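Side-chain contacts in malonyl CoA-acyl carrier protein transacylase (Mycobacterium tuberculosis, PDB 2QC3), which catalyses transfer of the malonyl group from malonyl-CoA to holo-acyl carrier protein, supplying malonyl-ACP for fatty acid biosynthesis: residues S19-L24 with L69-E74; A32-A37 with I105-A110. All coordinates share one frame; numbering follows the deposited sequence.

Contact 1: residues S19-L24 with L69-E74; sequences SPWLQL and LLAHQE
W21 and L70 bring the two backbones closest, their CA atoms 7.0 Å apart, where a loop between strand 2-7 and helix 27-37 packs on helix 57-77 in the acyl transferase fold. W21 to L24 form a type I beta turn, closed by a hydrogen bond from L24 N to W21 O (3.1 Å). The turn sends W21 and L24 toward the helix, where they meet residues one helical turn apart. Placing CG beside its own backbone N (chi1 -64°), W21 lays the indole against A71. The methyl CB of A71 stands over one face of the W21 six-membered ring, 4.1 Å from its centroid and 21° off the normal, in a CH-pi contact; so small a residue leaves the helix surface accessible to the flat indole. At the root of the side chain, W21 CB rests on L70 CD1 at 3.8 Å. The W21 side chain also touches P270, V291 and P294 in neighbouring loops, its bulk bridging loop and helix. L24 and E74 approach from opposite directions, E74 bent at chi2 (58°). L24 CD2 lies 3.6 Å from E74 OE1, whose salt bridge with R78 probably favours the charged carboxylate in this buried place. L24 CD1 lies in the plane of the indole at its edge and packs on E74 CB and E74 CG, the latter at 3.3 Å.

Contact 2: residues A32-A37 with I105-A110; sequences AAWSKA and IAADDA
W34 and D108 bring the last turns of helix 27-37 and the first turn of helix 107-125 together, with CA atoms only 5.2 Å apart. The small side chains of A37 and A107 are consistent with so close an approach. W34 and D108 bury similar areas, and the indole makes the side-chain contacts with both A107 and D108. The CG of W34 stands beside its own backbone N (chi1 -63°), and although the CA-CB bond does not aim at the other helix, the indole swings over to reach it. The six-membered ring meets A107, whose CB touches W34 CZ2 at 3.5 Å, while the carbonyl O of A107 lies over one face of the W34 ring, 4.0 Å above the plane and displaced toward the rim. On the pyrrole part, W34 CD1 packs obliquely against D108 CA at 3.4 Å. W34 NE1 comes within 3.5 Å of D108 N, but both are donors and do not bond. One helical turn beyond W34, the small methyl of A37 lets its CB sit directly against D108 O at 3.6 Å. The side chains of W34 and D108 cross at about a right angle, and the aspartate meets the indole through its CB while the carboxylate leads away. D108 OD1 accepts a weak, bent hydrogen bond from D109 N (2.8 Å, 126°) in the first turn that follows the N-cap A106. An acid suits this first turn, since its charge probably interacts favourably with the helix dipole. Deeper in, L69 and L70 of helix 57-77 and V111 also pack on W34. The chemistry thus implies a contact of van der Waals character between the segments, the D108 carboxylate making its weak bond within its own helix.

Contacts 1 and 2 have centres about 14 Å apart and interlock along the chain, their segments alternating in sequence. Helix 57-77 joins them directly. L69 and L70 of contact 1 turn their side chains to the indole of contact 2: L69 CB lies 3.6 Å from W34 CH2, and L70 CD2 lies 3.7 Å from W34 CZ3. L69 also reaches helix 107-125, with its CD1 3.7 Å from A110 CB. L70 therefore packs between the two tryptophans, one methyl toward each. Both contacts lie away from S92 and H195, the probable catalytic residues: contact 1 packs a loop on helix 57-77, and contact 2 joins helices 27-37 and 107-125.

Contact 1: residues S19-L24 with L69-E74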
loop_
_atom_site.group_PDB
_atom_site.type_symbol
_atom_site.label_atom_id
_atom_site.label_comp_id
_atom_site.label_asym_id
_atom_site.label_seq_id
_atom_site.Cartn_x
_atom_site.Cartn_y
_atom_site.Cartn_z
ATOM N N SER A 19 -4.560 11.889 -14.294
ATOM C CA SER A 19 -4.747 12.473 -15.622
ATOM C C SER A 19 -4.662 11.468 -16.762
ATOM O O SER A 19 -5.593 11.334 -17.555
ATOM C CB SER A 19 -3.730 13.590 -15.858
ATOM O OG SER A 19 -3.969 14.663 -14.972
ATOM N N PRO A 20 -3.543 10.741 -16.853
ATOM C CA PRO A 20 -3.386 9.758 -17.925
ATOM C C PRO A 20 -4.356 8.584 -17.868
ATOM O O PRO A 20 -4.429 7.799 -18.810
ATOM C CB PRO A 20 -1.935 9.328 -17.775
ATOM C CG PRO A 20 -1.720 9.415 -16.289
ATOM C CD PRO A 20 -2.382 10.722 -15.943
ATOM N N TRP A 21 -5.104 8.458 -16.775
ATOM C CA TRP A 21 -6.052 7.356 -16.664
ATOM C C TRP A 21 -7.496 7.769 -16.923
ATOM O O TRP A 21 -8.308 6.954 -17.362
ATOM C CB TRP A 21 -5.931 6.670 -15.298
ATOM C CG TRP A 21 -4.591 6.029 -15.095
ATOM C CD1 TRP A 21 -3.535 6.544 -14.403
ATOM C CD2 TRP A 21 -4.138 4.789 -15.656
ATOM N NE1 TRP A 21 -2.450 5.705 -14.498
ATOM C CE2 TRP A 21 -2.792 4.620 -15.261
ATOM C CE3 TRP A 21 -4.737 3.806 -16.455
ATOM C CZ2 TRP A 21 -2.032 3.505 -15.640
ATOM C CZ3 TRP A 21 -3.979 2.693 -16.832
ATOM C CH2 TRP A 21 -2.641 2.556 -16.423
ATOM N N LEU A 22 -7.810 9.035 -16.672
ATOM C CA LEU A 22 -9.163 9.533 -16.888
ATOM C C LEU A 22 -9.488 9.630 -18.378
ATOM O O LEU A 22 -10.569 10.075 -18.761
ATOM C CB LEU A 22 -9.338 10.905 -16.230
ATOM C CG LEU A 22 -9.255 10.948 -14.702
ATOM C CD1 LEU A 22 -9.451 12.373 -14.221
ATOM C CD2 LEU A 22 -10.316 10.035 -14.104
ATOM N N GLN A 23 -8.543 9.213 -19.214
ATOM C CA GLN A 23 -8.741 9.246 -20.655
ATOM C C GLN A 23 -9.407 7.952 -21.113
ATOM O O GLN A 23 -10.101 7.931 -22.130
ATOM C CB GLN A 23 -7.399 9.425 -21.372
ATOM C CG GLN A 23 -6.708 10.755 -21.089
ATOM C CD GLN A 23 -5.313 10.835 -21.692
ATOM O OE1 GLN A 23 -4.618 11.842 -21.549
ATOM N NE2 GLN A 23 -4.897 9.770 -22.369
ATOM N N LEU A 24 -9.196 6.878 -20.358
ATOM C CA LEU A 24 -9.776 5.581 -20.694
ATOM C C LEU A 24 -11.298 5.613 -20.666
ATOM O O LEU A 24 -11.904 6.432 -19.972
ATOM C CB LEU A 24 -9.285 4.498 -19.726
ATOM C CG LEU A 24 -7.829 4.038 -19.824
ATOM C CD1 LEU A 24 -7.519 3.104 -18.667
ATOM C CD2 LEU A 24 -7.575 3.358 -21.162
ATOM N N LEU A 69 -6.903 0.877 -8.920
ATOM C CA LEU A 69 -8.044 0.161 -9.454
ATOM C C LEU A 69 -8.461 0.599 -10.855
ATOM O O LEU A 69 -9.006 -0.201 -11.607
ATOM C CB LEU A 69 -9.210 0.236 -8.460
ATOM C CG LEU A 69 -8.798 -0.330 -7.085
ATOM C CD1 LEU A 69 -9.998 -0.380 -6.139
ATOM C CD2 LEU A 69 -8.198 -1.731 -7.267
ATOM N N LEU A 70 -8.220 1.854 -11.217
ATOM C CA LEU A 70 -8.564 2.299 -12.570
ATOM C C LEU A 70 -7.765 1.431 -13.538
ATOM O O LEU A 70 -8.299 0.926 -14.530
ATOM C CB LEU A 70 -8.184 3.764 -12.789
ATOM C CG LEU A 70 -9.088 4.849 -12.208
ATOM C CD1 LEU A 70 -8.446 6.202 -12.446
ATOM C CD2 LEU A 70 -10.468 4.785 -12.858
ATOM N N ALA A 71 -6.483 1.254 -13.225
ATOM C CA ALA A 71 -5.584 0.451 -14.041
ATOM C C ALA A 71 -6.051 -0.993 -14.048
ATOM O O ALA A 71 -6.075 -1.647 -15.094
ATOM C CB ALA A 71 -4.167 0.540 -13.496
ATOM N N HIS A 72 -6.417 -1.494 -12.874
ATOM C CA HIS A 72 -6.897 -2.861 -12.765
ATOM C C HIS A 72 -8.200 -3.029 -13.532
ATOM O O HIS A 72 -8.434 -4.062 -14.160
ATOM C CB HIS A 72 -7.147 -3.244 -11.312
ATOM C CG HIS A 72 -7.945 -4.500 -11.164
ATOM N ND1 HIS A 72 -7.442 -5.743 -11.489
ATOM C CD2 HIS A 72 -9.227 -4.703 -10.775
ATOM C CE1 HIS A 72 -8.379 -6.656 -11.303
ATOM N NE2 HIS A 72 -9.472 -6.051 -10.871
ATOM N N GLN A 73 -9.055 -2.014 -13.450
ATOM C CA GLN A 73 -10.338 -2.035 -14.134
ATOM C C GLN A 73 -10.111 -2.172 -15.629
ATOM O O GLN A 73 -10.717 -3.018 -16.285
ATOM C CB GLN A 73 -11.109 -0.744 -13.859
ATOM C CG GLN A 73 -11.660 -0.622 -12.455
ATOM C CD GLN A 73 -12.638 -1.720 -12.128
ATOM O OE1 GLN A 73 -12.275 -2.896 -12.075
ATOM N NE2 GLN A 73 -13.893 -1.347 -11.910
ATOM N N GLU A 74 -9.233 -1.331 -16.164
ATOM C CA GLU A 74 -8.933 -1.358 -17.586
ATOM C C GLU A 74 -8.268 -2.673 -17.949
ATOM O O GLU A 74 -8.535 -3.245 -19.003
ATOM C CB GLU A 74 -8.020 -0.192 -17.962
ATOM C CG GLU A 74 -7.723 -0.110 -19.450
ATOM C CD GLU A 74 -8.977 0.022 -20.303
ATOM O OE1 GLU A 74 -8.843 0.030 -21.541
ATOM O OE2 GLU A 74 -10.092 0.121 -19.745
#

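Contact 2: residues A32-A37 with I105-A110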
loop_
_atom_site.group_PDB
_atom_site.type_symbol
_atom_site.label_atom_id
_atom_site.label_comp_id
_atom_site.label_asym_id
_atom_site.label_seq_id
_atom_site.Cartn_x
_atom_site.Cartn_y
_atom_site.Cartn_z
ATOM N N ALA A 32 -16.183 9.146 -10.649
ATOM C CA ALA A 32 -17.356 9.851 -10.151
ATOM C C ALA A 32 -18.035 8.950 -9.132
ATOM O O ALA A 32 -18.408 9.391 -8.050
ATOM C CB ALA A 32 -18.314 10.167 -11.300
ATOM N N ALA A 33 -18.178 7.679 -9.487
ATOM C CA ALA A 33 -18.798 6.698 -8.608
ATOM C C ALA A 33 -17.979 6.520 -7.330
ATOM O O ALA A 33 -18.537 6.367 -6.241
ATOM C CB ALA A 33 -18.932 5.365 -9.331
ATOM N N TRP A 34 -16.656 6.540 -7.471
ATOM C CA TRP A 34 -15.765 6.372 -6.326
ATOM C C TRP A 34 -15.676 7.642 -5.489
ATOM O O TRP A 34 -15.480 7.579 -4.271
ATOM C CB TRP A 34 -14.369 5.944 -6.800
ATOM C CG TRP A 34 -14.371 4.604 -7.485
ATOM C CD1 TRP A 34 -15.370 3.677 -7.457
ATOM C CD2 TRP A 34 -13.320 4.037 -8.282
ATOM N NE1 TRP A 34 -15.011 2.568 -8.184
ATOM C CE2 TRP A 34 -13.757 2.759 -8.699
ATOM C CE3 TRP A 34 -12.051 4.480 -8.677
ATOM C CZ2 TRP A 34 -12.974 1.919 -9.500
ATOM C CZ3 TRP A 34 -11.267 3.640 -9.475
ATOM C CH2 TRP A 34 -11.734 2.373 -9.874
ATOM N N SER A 35 -15.817 8.792 -6.143
ATOM C CA SER A 35 -15.776 10.070 -5.445
ATOM C C SER A 35 -16.981 10.152 -4.521
ATOM O O SER A 35 -16.931 10.783 -3.466
ATOM C CB SER A 35 -15.826 11.233 -6.438
ATOM O OG SER A 35 -14.586 11.402 -7.092
ATOM N N LYS A 36 -18.065 9.507 -4.936
ATOM C CA LYS A 36 -19.296 9.491 -4.164
ATOM C C LYS A 36 -19.155 8.553 -2.973
ATOM O O LYS A 36 -19.489 8.916 -1.848
ATOM C CB LYS A 36 -20.456 9.032 -5.046
ATOM C CG LYS A 36 -21.823 9.128 -4.390
ATOM C CD LYS A 36 -22.911 8.711 -5.370
ATOM C CE LYS A 36 -24.290 8.781 -4.744
ATOM N NZ LYS A 36 -25.348 8.352 -5.710
ATOM N N ALA A 37 -18.653 7.349 -3.234
ATOM C CA ALA A 37 -18.463 6.340 -2.193
ATOM C C ALA A 37 -17.512 6.818 -1.101
ATOM O O ALA A 37 -17.697 6.502 0.071
ATOM C CB ALA A 37 -17.932 5.043 -2.815
ATOM N N ILE A 105 -13.181 -7.551 -2.291
ATOM C CA ILE A 105 -14.094 -6.420 -2.169
ATOM C C ILE A 105 -14.257 -5.689 -3.500
ATOM O O ILE A 105 -13.358 -5.712 -4.342
ATOM C CB ILE A 105 -13.585 -5.399 -1.117
ATOM C CG1 ILE A 105 -12.156 -4.968 -1.460
ATOM C CG2 ILE A 105 -13.645 -6.005 0.282
ATOM C CD1 ILE A 105 -11.556 -3.967 -0.474
ATOM N N ALA A 106 -15.404 -5.035 -3.679
ATOM C CA ALA A 106 -15.686 -4.278 -4.899
ATOM C C ALA A 106 -14.817 -3.026 -4.923
ATOM O O ALA A 106 -14.443 -2.512 -3.872
ATOM C CB ALA A 106 -17.170 -3.891 -4.950
ATOM N N ALA A 107 -14.505 -2.535 -6.123
ATOM C CA ALA A 107 -13.666 -1.350 -6.279
ATOM C C ALA A 107 -14.235 -0.104 -5.600
ATOM O O ALA A 107 -13.502 0.652 -4.960
ATOM C CB ALA A 107 -13.424 -1.064 -7.765
ATOM N N ASP A 108 -15.536 0.117 -5.746
ATOM C CA ASP A 108 -16.154 1.281 -5.128
ATOM C C ASP A 108 -16.052 1.184 -3.609
ATOM O O ASP A 108 -15.766 2.176 -2.941
ATOM C CB ASP A 108 -17.613 1.422 -5.585
ATOM C CG ASP A 108 -18.497 0.279 -5.124
ATOM O OD1 ASP A 108 -18.018 -0.871 -5.034
ATOM O OD2 ASP A 108 -19.691 0.537 -4.868
ATOM N N ASP A 109 -16.258 -0.013 -3.063
ATOM C CA ASP A 109 -16.157 -0.197 -1.622
ATOM C C ASP A 109 -14.702 -0.077 -1.174
ATOM O O ASP A 109 -14.420 0.412 -0.081
ATOM C CB ASP A 109 -16.721 -1.558 -1.199
ATOM C CG ASP A 109 -18.241 -1.617 -1.291
ATOM O OD1 ASP A 109 -18.894 -0.573 -1.074
ATOM O OD2 ASP A 109 -18.782 -2.708 -1.566
ATOM N N ALA A 110 -13.778 -0.521 -2.021
ATOM C CA ALA A 110 -12.356 -0.443 -1.693
ATOM C C ALA A 110 -11.932 1.018 -1.527
ATOM O O ALA A 110 -11.262 1.375 -0.555
ATOM C CB ALA A 110 -11.519 -1.112 -2.791
#